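Local coordinates for cell wall mannoprotein 1 (Neosartorya fumigata, PDB 5J5L) that binds arachidonic acid inside an all-helical fold and is probably a constitutive cell wall protein recognised by host antibodies, at residues 17-20 with 21-25; 36-39 with 40-44; 79-82 with 83-87; 88-91 with 92-95. All coordinates share one frame; numbering follows the deposited sequence.

Contacts 1, 2 and 3 are partly buried stretches of about two and a half turns within helices 3-26, 31-56 and 63-89. All three touch the arachidonic acid. Contact 1 packs on both others, through L20 to contact 2 and through T21 and F24 to contact 3. Contacts 2 and 3 do not meet. Contact 4 lies at the surface, its centre about 20 Å from the centre of the chain, at the junction of helix 63-89 with helix 91-97. Its K90 touches F24 of contact 1 and its V94 touches I87 of contact 3. Contact 1 offers an aromatic ring, contact 3 mainly aliphatic groups, contact 2 alanines beside amides and a carboxylate, contact 4 a salt bridge.

Contact 1 (17-20 with 21-25); sequences INTL and TQHFN. With ACD (arachidonic acid), chain B.
L20 and F24 meet one turn apart on helix 3-26, and F24 carries the contact on to the arachidonic acid. Its CB lies 3.8 Å from L20 O. With CG anti to its own carbonyl carbon (chi1 -58°), the ring is brought over that same oxygen. L20 O sits above one face, 3.3 Å from F24 CG and displaced toward the rim. Further out, F24 CD1 comes 3.3 Å from O1 of the acid, which lies at the ring edge near the plane. F24 CE1 is 3.5 Å from C9 of the acid. The tip, F24 CZ, touches C10 of the acid at 3.5 Å and L20 CB at 4.0 Å. L20 adds its own methyl to the pocket, CD1 standing 3.7 Å from C15 of the acid.

This stretch belongs to the helical HsbA fold, and the lipid runs among its helices. L20 and H23 also pack on helix 31-56, while F24 reaches S83 of helix 63-89. Backbone bonds of i to i+4 type hold the stretch, including F24 N to L20 O. On another side, T19 and H23 lie alongside each other, T19 CG2 being 4.0 Å from H23 CD2. T19 OG1 bonds back to T15 O. A water joins N18 OD1 to T21 OG1; it accepts from the threonine and donates to the asparagine.

Contact 2 (36-39 with 40-44); sequences AAQA and VEQQL. With ACD (arachidonic acid), chain B.
A37 and E41 are joined by a backbone hydrogen bond on helix 31-56, from E41 N to A37 O at 2.8 Å. Q42 N bonds to Q38 O and Q43 N to A39 O in the same i to i+4 pattern. The bond from V40 N to A36 O, at 3.4 Å, is weak.

Aliphatic carbons pack close to these carbonyls. V40 CG2 lies 3.6 Å from A36 O, and Q42 CG lies 3.3 Å from Q38 O. V40 also meets L20 and H23, which joins this stretch to helix 3-26 in the helical HsbA fold. A37, Q38 and E41 give it a wall against the lipid. A37 CB faces the head of the arachidonic acid, 3.3 Å from its O2. Q38 is part of the same pocket. Lower down the lipid, E41 CG is 4.2 Å from C9 of the acid.

Among the polar groups, Q38 and E41 run alongside each other, with the amide and carboxylate planes only 18° apart. E41 OE1 is 3.8 Å from Q38 CD. E41 has CG anti to its backbone N (chi1 -172°) and then bends at chi2, which carries the carboxylate beside Q38. E41 is buried, and carboxylates of D106 and E45 stand close to it. Such like charges could raise the proton affinity of one of them.

Contact 3 (79-82 with 83-87); sequences DIVT and SLDAI. With ACD (arachidonic acid), chain B.
I80 and L84 lie side by side on helix 63-89, one turn apart and pointing the same way. I80 CG2 meets L84 CD1 at 3.7 Å. Both side chains also touch the arachidonic acid. I80 CG1 is 3.6 Å from its C19, and L84 CD2 is 3.7 Å from its C16. L84 has CG anti to its own carbonyl carbon (chi1 -70°). This folds the leucine back over the preceding turn, with L84 CG 3.3 Å from I80 O. That oxygen also takes the hydrogen bond of L84 N.

V81 and D85 form a second pair, again alongside each other and pointing alike. V81 CG1 approaches D85 OD2 at 3.7 Å, a contact of a methyl with a carboxylate oxygen. The backbone joins them through D85 N and V81 O at 2.8 Å.

S83, just before L84, also reaches the lipid. Its OG is 3.6 Å from C16 of the acid and makes a weak hydrogen bond to T21 OG1 of helix 3-26. I87 CD1 lies further along, 4.0 Å from C3 of the acid. I80 and L84 also pack on I140, A143 and A147 of helix 127-150. The lipid chain therefore meets mostly aliphatic carbon here. Such a surface should hold it by dispersion and water exclusion, while the one hydroxyl beside it has a weakly bound polar partner in T21.

Contact 4 (88-91 with 92-95); sequences VAKK and PQVD
This is a local surface contact at the junction of helix 63-89 with helix 91-97, with a salt bridge between K91 and D95. K91 NZ lies 2.9 Å from D95 OD2 and uses the syn lone pair of that oxygen. A second bond, from K91 NZ to D95 OD1 at 3.4 Å, is weak. K91 runs out extended, then bends at its last torsion (chi4 -66°), which turns the ammonium group toward the two carboxylate oxygens, close to their plane.

K90 holds the N-cap position of helix 91-97. Its carbonyl oxygen accepts from V94 N at 2.9 Å, and K91 O accepts from D95 N. P92 sits in this first turn, where its lack of an N-H costs no i to i+4 bond. V94 CG2 packs 3.4 Å from K90 O. The V94 side chain also comes about 4 Å from the arachidonic acid and touches F27 and F151.

Q93 bends back toward the junction. Its OE1 is 3.5 Å from K90 CD, in contact with the aliphatic part of the lysine. A water donates to both Q93 OE1 and A89 O, at 2.8 Å each, and so bridges the two sides of the junction.

Contact 1 (17-20 with 21-25)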
loop_
_atom_site.group_PDB
_atom_site.type_symbol
_atom_site.label_atom_id
_atom_site.label_comp_id
_atom_site.label_asym_id
_atom_site.label_seq_id
_atom_site.Cartn_x
_atom_site.Cartn_y
_atom_site.Cartn_z
ATOM N N ILE A 17 -6.520 -1.128 2.826
ATOM C CA ILE A 17 -5.499 -1.203 3.865
ATOM C C ILE A 17 -6.150 -1.269 5.244
ATOM O O ILE A 17 -5.757 -2.086 6.079
ATOM C CB ILE A 17 -4.511 -0.022 3.801
ATOM C CG1 ILE A 17 -3.657 -0.100 2.521
ATOM C CG2 ILE A 17 -3.591 -0.011 5.018
ATOM C CD1 ILE A 17 -3.026 1.223 2.118
ATOM N N ASN A 18 -7.141 -0.415 5.477
ATOM C CA ASN A 18 -7.758 -0.369 6.794
ATOM C C ASN A 18 -8.557 -1.626 7.084
ATOM O O ASN A 18 -8.573 -2.097 8.212
ATOM C CB ASN A 18 -8.557 0.909 6.934
ATOM C CG ASN A 18 -7.642 2.125 6.997
ATOM O OD1 ASN A 18 -6.562 2.080 7.622
ATOM N ND2 ASN A 18 -8.043 3.197 6.347
ATOM N N THR A 19 -9.139 -2.216 6.047
ATOM C CA THR A 19 -9.782 -3.520 6.187
ATOM C C THR A 19 -8.764 -4.609 6.539
ATOM O O THR A 19 -8.991 -5.400 7.451
ATOM C CB THR A 19 -10.567 -3.882 4.917
ATOM O OG1 THR A 19 -11.543 -2.859 4.680
ATOM C CG2 THR A 19 -11.244 -5.237 5.061
ATOM N N LEU A 20 -7.631 -4.635 5.857
ATOM C CA LEU A 20 -6.578 -5.591 6.210
ATOM C C LEU A 20 -6.132 -5.485 7.665
ATOM O O LEU A 20 -5.946 -6.490 8.345
ATOM C CB LEU A 20 -5.350 -5.396 5.317
ATOM C CG LEU A 20 -5.362 -6.141 4.004
ATOM C CD1 LEU A 20 -4.132 -5.744 3.204
ATOM C CD2 LEU A 20 -5.372 -7.652 4.207
ATOM N N THR A 21 -5.928 -4.253 8.121
ATOM C CA THR A 21 -5.505 -4.003 9.490
ATOM C C THR A 21 -6.501 -4.609 10.468
ATOM O O THR A 21 -6.117 -5.182 11.498
ATOM C CB THR A 21 -5.333 -2.498 9.767
ATOM O OG1 THR A 21 -4.349 -1.960 8.863
ATOM C CG2 THR A 21 -4.888 -2.240 11.190
ATOM N N GLN A 22 -7.788 -4.453 10.156
ATOM C CA GLN A 22 -8.836 -5.067 10.973
ATOM C C GLN A 22 -8.698 -6.587 11.040
ATOM O O GLN A 22 -8.872 -7.190 12.123
ATOM C CB GLN A 22 -10.224 -4.678 10.455
ATOM C CG GLN A 22 -10.630 -3.245 10.735
ATOM C CD GLN A 22 -12.007 -2.923 10.176
ATOM O OE1 GLN A 22 -12.288 -3.161 8.998
ATOM N NE2 GLN A 22 -12.871 -2.380 11.019
ATOM N N HIS A 23 -8.405 -7.210 9.901
ATOM C CA HIS A 23 -8.124 -8.646 9.858
ATOM C C HIS A 23 -6.940 -8.998 10.744
ATOM O O HIS A 23 -7.024 -9.937 11.547
ATOM C CB HIS A 23 -7.858 -9.141 8.437
ATOM C CG HIS A 23 -9.101 -9.323 7.628
ATOM N ND1 HIS A 23 -9.758 -10.527 7.542
ATOM C CD2 HIS A 23 -9.806 -8.454 6.868
ATOM C CE1 HIS A 23 -10.830 -10.389 6.783
ATOM N NE2 HIS A 23 -10.873 -9.142 6.347
ATOM N N PHE A 24 -5.848 -8.247 10.608
ATOM C CA PHE A 24 -4.634 -8.540 11.380
ATOM C C PHE A 24 -4.889 -8.515 12.872
ATOM O O PHE A 24 -4.469 -9.420 13.588
ATOM C CB PHE A 24 -3.486 -7.579 11.070
ATOM C CG PHE A 24 -3.072 -7.548 9.619
ATOM C CD1 PHE A 24 -3.256 -8.640 8.791
ATOM C CD2 PHE A 24 -2.493 -6.417 9.105
ATOM C CE1 PHE A 24 -2.875 -8.604 7.459
ATOM C CE2 PHE A 24 -2.103 -6.371 7.783
ATOM C CZ PHE A 24 -2.305 -7.460 6.956
ATOM N N ASN A 25 -5.619 -7.507 13.330
ATOM C CA ASN A 25 -5.877 -7.328 14.757
ATOM C C ASN A 25 -6.747 -8.432 15.365
ATOM O O ASN A 25 -6.664 -8.698 16.571
ATOM C CB ASN A 25 -6.480 -5.947 15.008
ATOM C CG ASN A 25 -5.475 -4.830 14.792
ATOM O OD1 ASN A 25 -4.271 -5.016 14.986
ATOM N ND2 ASN A 25 -5.963 -3.660 14.436
HETATM C C1 ACD B . -4.665 -12.468 8.941
HETATM C C2 ACD B . -3.515 -12.551 7.966
HETATM C C3 ACD B . -2.396 -13.385 8.555
HETATM C C4 ACD B . -1.375 -13.757 7.478
HETATM C C5 ACD B . -2.065 -14.420 6.309
HETATM C C6 ACD B . -2.041 -13.972 5.041
HETATM C C7 ACD B . -1.252 -12.771 4.582
HETATM C C8 ACD B . -2.128 -11.558 4.318
HETATM C C9 ACD B . -1.747 -10.295 4.571
HETATM C C10 ACD B . -0.427 -9.884 5.200
HETATM C C11 ACD B . 0.566 -9.451 4.152
HETATM C C12 ACD B . 1.074 -8.220 3.997
HETATM C C13 ACD B . 0.745 -6.985 4.811
HETATM C C14 ACD B . -0.423 -6.326 4.098
HETATM C C15 ACD B . -0.636 -5.007 4.041
HETATM C C16 ACD B . 0.276 -3.995 4.676
HETATM C C17 ACD B . 0.020 -2.632 4.048
HETATM C C18 ACD B . 0.482 -2.577 2.603
HETATM C C19 ACD B . 0.365 -1.179 2.045
HETATM C C20 ACD B . 0.195 -1.129 0.549
HETATM O O1 ACD B . -4.612 -11.523 9.740
HETATM O O2 ACD B . -5.603 -13.287 8.906
HETATM O O HOH W 1 -4.163 0.665 8.679
#

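Contact 2 (36-39 with 40-44)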
loop_
_atom_site.group_PDB
_atom_site.type_symbol
_atom_site.label_atom_id
_atom_site.label_comp_id
_atom_site.label_asym_id
_atom_site.label_seq_id
_atom_site.Cartn_x
_atom_site.Cartn_y
_atom_site.Cartn_z
ATOM N N ALA A 36 -9.132 -15.436 4.422
ATOM C CA ALA A 36 -9.963 -14.226 4.326
ATOM C C ALA A 36 -9.132 -12.967 4.154
ATOM O O ALA A 36 -9.428 -12.117 3.297
ATOM C CB ALA A 36 -10.892 -14.124 5.538
ATOM N N ALA A 37 -8.062 -12.864 4.934
ATOM C CA ALA A 37 -7.162 -11.724 4.843
ATOM C C ALA A 37 -6.419 -11.728 3.503
ATOM O O ALA A 37 -6.245 -10.679 2.893
ATOM C CB ALA A 37 -6.196 -11.719 6.009
ATOM N N GLN A 38 -6.007 -12.902 3.025
ATOM C CA GLN A 38 -5.284 -12.974 1.744
ATOM C C GLN A 38 -6.154 -12.488 0.581
ATOM O O GLN A 38 -5.636 -11.866 -0.355
ATOM C CB GLN A 38 -4.750 -14.384 1.458
ATOM C CG GLN A 38 -4.013 -14.534 0.133
ATOM C CD GLN A 38 -2.699 -13.764 0.061
ATOM O OE1 GLN A 38 -2.081 -13.664 -1.010
ATOM N NE2 GLN A 38 -2.255 -13.246 1.193
ATOM N N ALA A 39 -7.462 -12.758 0.636
ATOM C CA ALA A 39 -8.379 -12.280 -0.412
ATOM C C ALA A 39 -8.369 -10.737 -0.447
ATOM O O ALA A 39 -8.309 -10.120 -1.518
ATOM C CB ALA A 39 -9.789 -12.804 -0.174
ATOM N N VAL A 40 -8.387 -10.123 0.730
ATOM C CA VAL A 40 -8.320 -8.655 0.814
ATOM C C VAL A 40 -6.966 -8.173 0.329
ATOM O O VAL A 40 -6.873 -7.182 -0.407
ATOM C CB VAL A 40 -8.601 -8.119 2.225
ATOM C CG1 VAL A 40 -8.598 -6.599 2.217
ATOM C CG2 VAL A 40 -9.944 -8.623 2.733
ATOM N N GLU A 41 -5.906 -8.885 0.707
ATOM C CA GLU A 41 -4.570 -8.514 0.261
ATOM C C GLU A 41 -4.452 -8.551 -1.260
ATOM O O GLU A 41 -3.796 -7.692 -1.851
ATOM C CB GLU A 41 -3.526 -9.401 0.903
ATOM C CG GLU A 41 -2.092 -8.964 0.634
ATOM C CD GLU A 41 -1.554 -9.385 -0.714
ATOM O OE1 GLU A 41 -2.114 -10.315 -1.349
ATOM O OE2 GLU A 41 -0.516 -8.797 -1.127
ATOM N N GLN A 42 -5.093 -9.537 -1.888
ATOM C CA GLN A 42 -5.031 -9.681 -3.347
ATOM C C GLN A 42 -5.857 -8.590 -4.030
ATOM O O GLN A 42 -5.469 -8.085 -5.094
ATOM C CB GLN A 42 -5.466 -11.075 -3.767
ATOM C CG GLN A 42 -4.424 -12.131 -3.416
ATOM C CD GLN A 42 -3.237 -12.113 -4.369
ATOM O OE1 GLN A 42 -2.130 -11.695 -4.006
ATOM N NE2 GLN A 42 -3.464 -12.545 -5.588
ATOM N N GLN A 43 -6.980 -8.225 -3.404
ATOM C CA GLN A 43 -7.770 -7.062 -3.854
ATOM C C GLN A 43 -6.926 -5.793 -3.778
ATOM O O GLN A 43 -6.933 -4.966 -4.703
ATOM C CB GLN A 43 -9.036 -6.910 -3.018
ATOM C CG GLN A 43 -10.022 -5.893 -3.583
ATOM C CD GLN A 43 -10.445 -6.205 -5.014
ATOM O OE1 GLN A 43 -10.961 -7.283 -5.306
ATOM N NE2 GLN A 43 -10.228 -5.248 -5.922
ATOM N N LEU A 44 -6.185 -5.649 -2.686
ATOM C CA LEU A 44 -5.296 -4.505 -2.505
ATOM C C LEU A 44 -4.257 -4.446 -3.624
ATOM O O LEU A 44 -4.048 -3.391 -4.226
ATOM C CB LEU A 44 -4.613 -4.543 -1.132
ATOM C CG LEU A 44 -3.521 -3.513 -0.825
ATOM C CD1 LEU A 44 -4.012 -2.095 -1.064
ATOM C CD2 LEU A 44 -3.005 -3.676 0.593
HETATM C C1 ACD B . -4.665 -12.468 8.941
HETATM C C2 ACD B . -3.515 -12.551 7.966
HETATM C C3 ACD B . -2.396 -13.385 8.555
HETATM C C4 ACD B . -1.375 -13.757 7.478
HETATM C C5 ACD B . -2.065 -14.420 6.309
HETATM C C6 ACD B . -2.041 -13.972 5.041
HETATM C C7 ACD B . -1.252 -12.771 4.582
HETATM C C8 ACD B . -2.128 -11.558 4.318
HETATM C C9 ACD B . -1.747 -10.295 4.571
HETATM C C10 ACD B . -0.427 -9.884 5.200
HETATM C C11 ACD B . 0.566 -9.451 4.152
HETATM C C12 ACD B . 1.074 -8.220 3.997
HETATM C C13 ACD B . 0.745 -6.985 4.811
HETATM C C14 ACD B . -0.423 -6.326 4.098
HETATM C C15 ACD B . -0.636 -5.007 4.041
HETATM C C16 ACD B . 0.276 -3.995 4.676
HETATM C C17 ACD B . 0.020 -2.632 4.048
HETATM C C18 ACD B . 0.482 -2.577 2.603
HETATM C C19 ACD B . 0.365 -1.179 2.045
HETATM C C20 ACD B . 0.195 -1.129 0.549
HETATM O O1 ACD B . -4.612 -11.523 9.740
HETATM O O2 ACD B . -5.603 -13.287 8.906
#

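Contact 3 (79-82 with 83-87)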
loop_
_atom_site.group_PDB
_atom_site.type_symbol
_atom_site.label_atom_id
_atom_site.label_comp_id
_atom_site.label_asym_id
_atom_site.label_seq_id
_atom_site.Cartn_x
_atom_site.Cartn_y
_atom_site.Cartn_z
ATOM N N ASP A 79 -1.408 4.961 7.483
ATOM C CA ASP A 79 -2.241 3.758 7.380
ATOM C C ASP A 79 -1.390 2.539 7.063
ATOM O O ASP A 79 -1.605 1.447 7.603
ATOM C CB ASP A 79 -3.332 3.921 6.328
ATOM C CG ASP A 79 -4.308 5.041 6.660
ATOM O OD1 ASP A 79 -4.342 5.501 7.822
ATOM O OD2 ASP A 79 -5.022 5.464 5.749
ATOM N N ILE A 80 -0.404 2.722 6.187
ATOM C CA ILE A 80 0.506 1.646 5.823
ATOM C C ILE A 80 1.353 1.227 7.017
ATOM O O ILE A 80 1.478 0.031 7.315
ATOM C CB ILE A 80 1.384 2.068 4.619
ATOM C CG1 ILE A 80 0.515 2.202 3.376
ATOM C CG2 ILE A 80 2.539 1.084 4.395
ATOM C CD1 ILE A 80 1.192 2.960 2.248
ATOM N N VAL A 81 1.929 2.206 7.718
ATOM C CA VAL A 81 2.735 1.921 8.892
ATOM C C VAL A 81 1.897 1.195 9.961
ATOM O O VAL A 81 2.343 0.194 10.533
ATOM C CB VAL A 81 3.367 3.192 9.476
ATOM C CG1 VAL A 81 4.008 2.891 10.830
ATOM C CG2 VAL A 81 4.395 3.765 8.506
ATOM N N THR A 82 0.677 1.676 10.192
ATOM C CA THR A 82 -0.227 1.028 11.153
ATOM C C THR A 82 -0.511 -0.430 10.748
ATOM O O THR A 82 -0.491 -1.345 11.591
ATOM C CB THR A 82 -1.542 1.832 11.298
ATOM O OG1 THR A 82 -1.260 3.122 11.867
ATOM C CG2 THR A 82 -2.555 1.099 12.191
ATOM N N SER A 83 -0.757 -0.649 9.461
ATOM C CA SER A 83 -1.085 -1.982 8.956
ATOM C C SER A 83 0.099 -2.923 9.082
ATOM O O SER A 83 -0.042 -4.074 9.554
ATOM C CB SER A 83 -1.578 -1.894 7.498
ATOM O OG SER A 83 -2.215 -3.083 7.085
ATOM N N LEU A 84 1.274 -2.439 8.698
ATOM C CA LEU A 84 2.494 -3.219 8.828
ATOM C C LEU A 84 2.793 -3.538 10.297
ATOM O O LEU A 84 3.153 -4.677 10.621
ATOM C CB LEU A 84 3.659 -2.487 8.187
ATOM C CG LEU A 84 3.597 -2.424 6.651
ATOM C CD1 LEU A 84 4.647 -1.485 6.116
ATOM C CD2 LEU A 84 3.752 -3.819 6.061
ATOM N N ASP A 85 2.603 -2.556 11.182
ATOM C CA ASP A 85 2.780 -2.790 12.622
ATOM C C ASP A 85 1.853 -3.906 13.097
ATOM O O ASP A 85 2.238 -4.741 13.911
ATOM C CB ASP A 85 2.488 -1.531 13.453
ATOM C CG ASP A 85 3.596 -0.466 13.358
ATOM O OD1 ASP A 85 4.709 -0.790 12.901
ATOM O OD2 ASP A 85 3.356 0.701 13.761
ATOM N N ALA A 86 0.631 -3.905 12.591
ATOM C CA ALA A 86 -0.394 -4.866 13.029
ATOM C C ALA A 86 -0.078 -6.303 12.646
ATOM O O ALA A 86 -0.291 -7.206 13.447
ATOM C CB ALA A 86 -1.749 -4.470 12.485
ATOM N N ILE A 87 0.412 -6.523 11.425
ATOM C CA ILE A 87 0.823 -7.875 11.021
ATOM C C ILE A 87 2.108 -8.311 11.734
ATOM O O ILE A 87 2.223 -9.466 12.176
ATOM C CB ILE A 87 0.902 -8.054 9.484
ATOM C CG1 ILE A 87 1.183 -9.524 9.126
ATOM C CG2 ILE A 87 1.942 -7.173 8.838
ATOM C CD1 ILE A 87 0.085 -10.469 9.536
HETATM C C1 ACD B . -4.665 -12.468 8.941
HETATM C C2 ACD B . -3.515 -12.551 7.966
HETATM C C3 ACD B . -2.396 -13.385 8.555
HETATM C C4 ACD B . -1.375 -13.757 7.478
HETATM C C5 ACD B . -2.065 -14.420 6.309
HETATM C C6 ACD B . -2.041 -13.972 5.041
HETATM C C7 ACD B . -1.252 -12.771 4.582
HETATM C C8 ACD B . -2.128 -11.558 4.318
HETATM C C9 ACD B . -1.747 -10.295 4.571
HETATM C C10 ACD B . -0.427 -9.884 5.200
HETATM C C11 ACD B . 0.566 -9.451 4.152
HETATM C C12 ACD B . 1.074 -8.220 3.997
HETATM C C13 ACD B . 0.745 -6.985 4.811
HETATM C C14 ACD B . -0.423 -6.326 4.098
HETATM C C15 ACD B . -0.636 -5.007 4.041
HETATM C C16 ACD B . 0.276 -3.995 4.676
HETATM C C17 ACD B . 0.020 -2.632 4.048
HETATM C C18 ACD B . 0.482 -2.577 2.603
HETATM C C19 ACD B . 0.365 -1.179 2.045
HETATM C C20 ACD B . 0.195 -1.129 0.549
HETATM O O1 ACD B . -4.612 -11.523 9.740
HETATM O O2 ACD B . -5.603 -13.287 8.906
#

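Contact 4 (88-91 with 92-95)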
loop_
_atom_site.group_PDB
_atom_site.type_symbol
_atom_site.label_atom_id
_atom_site.label_comp_id
_atom_site.label_asym_id
_atom_site.label_seq_id
_atom_site.Cartn_x
_atom_site.Cartn_y
_atom_site.Cartn_z
ATOM N N VAL A 88 3.054 -7.384 11.912
ATOM C CA VAL A 88 4.273 -7.676 12.665
ATOM C C VAL A 88 3.923 -8.141 14.100
ATOM O O VAL A 88 4.514 -9.094 14.622
ATOM C CB VAL A 88 5.214 -6.455 12.693
ATOM C CG1 VAL A 88 6.285 -6.571 13.771
ATOM C CG2 VAL A 88 5.867 -6.285 11.328
ATOM N N ALA A 89 2.948 -7.462 14.707
ATOM C CA ALA A 89 2.496 -7.779 16.068
ATOM C C ALA A 89 1.944 -9.200 16.179
ATOM O O ALA A 89 1.929 -9.784 17.275
ATOM C CB ALA A 89 1.435 -6.770 16.517
ATOM N N LYS A 90 1.487 -9.740 15.052
ATOM C CA LYS A 90 0.948 -11.093 15.004
ATOM C C LYS A 90 1.938 -12.111 14.447
ATOM O O LYS A 90 1.532 -13.199 14.043
ATOM C CB LYS A 90 -0.324 -11.095 14.160
ATOM C CG LYS A 90 -1.478 -10.324 14.777
ATOM C CD LYS A 90 -2.080 -11.056 15.976
ATOM C CE LYS A 90 -3.335 -10.379 16.494
ATOM N NZ LYS A 90 -3.072 -9.035 17.080
ATOM N N LYS A 91 3.235 -11.780 14.432
ATOM C CA LYS A 91 4.226 -12.780 14.009
ATOM C C LYS A 91 4.092 -14.142 14.723
ATOM O O LYS A 91 4.196 -15.193 14.075
ATOM C CB LYS A 91 5.677 -12.275 14.112
ATOM C CG LYS A 91 6.667 -13.277 13.516
ATOM C CD LYS A 91 8.066 -12.737 13.311
ATOM C CE LYS A 91 8.921 -13.724 12.523
ATOM N NZ LYS A 91 9.180 -14.989 13.243
ATOM N N PRO A 92 3.871 -14.151 16.057
ATOM C CA PRO A 92 3.697 -15.470 16.696
ATOM C C PRO A 92 2.573 -16.313 16.097
ATOM O O PRO A 92 2.722 -17.526 15.975
ATOM C CB PRO A 92 3.375 -15.116 18.156
ATOM C CG PRO A 92 3.935 -13.753 18.354
ATOM C CD PRO A 92 3.786 -13.054 17.038
ATOM N N GLN A 93 1.461 -15.660 15.744
ATOM C CA GLN A 93 0.299 -16.323 15.152
ATOM C C GLN A 93 0.582 -16.751 13.723
ATOM O O GLN A 93 0.140 -17.800 13.274
ATOM C CB GLN A 93 -0.925 -15.407 15.175
ATOM C CG GLN A 93 -1.551 -15.189 16.548
ATOM C CD GLN A 93 -0.696 -14.404 17.541
ATOM O OE1 GLN A 93 0.072 -13.513 17.191
ATOM N NE2 GLN A 93 -0.822 -14.767 18.804
ATOM N N VAL A 94 1.310 -15.916 12.996
ATOM C CA VAL A 94 1.737 -16.261 11.661
ATOM C C VAL A 94 2.638 -17.505 11.699
ATOM O O VAL A 94 2.489 -18.399 10.886
ATOM C CB VAL A 94 2.494 -15.078 11.019
ATOM C CG1 VAL A 94 3.182 -15.500 9.724
ATOM C CG2 VAL A 94 1.541 -13.922 10.759
ATOM N N ASP A 95 3.564 -17.545 12.655
ATOM C CA ASP A 95 4.495 -18.669 12.791
ATOM C C ASP A 95 3.761 -19.948 13.154
ATOM O O ASP A 95 4.074 -21.025 12.640
ATOM C CB ASP A 95 5.558 -18.382 13.855
ATOM C CG ASP A 95 6.525 -17.283 13.441
ATOM O OD1 ASP A 95 6.668 -17.030 12.226
ATOM O OD2 ASP A 95 7.151 -16.688 14.346
HETATM O O HOH W 2 0.858 -11.565 19.116
#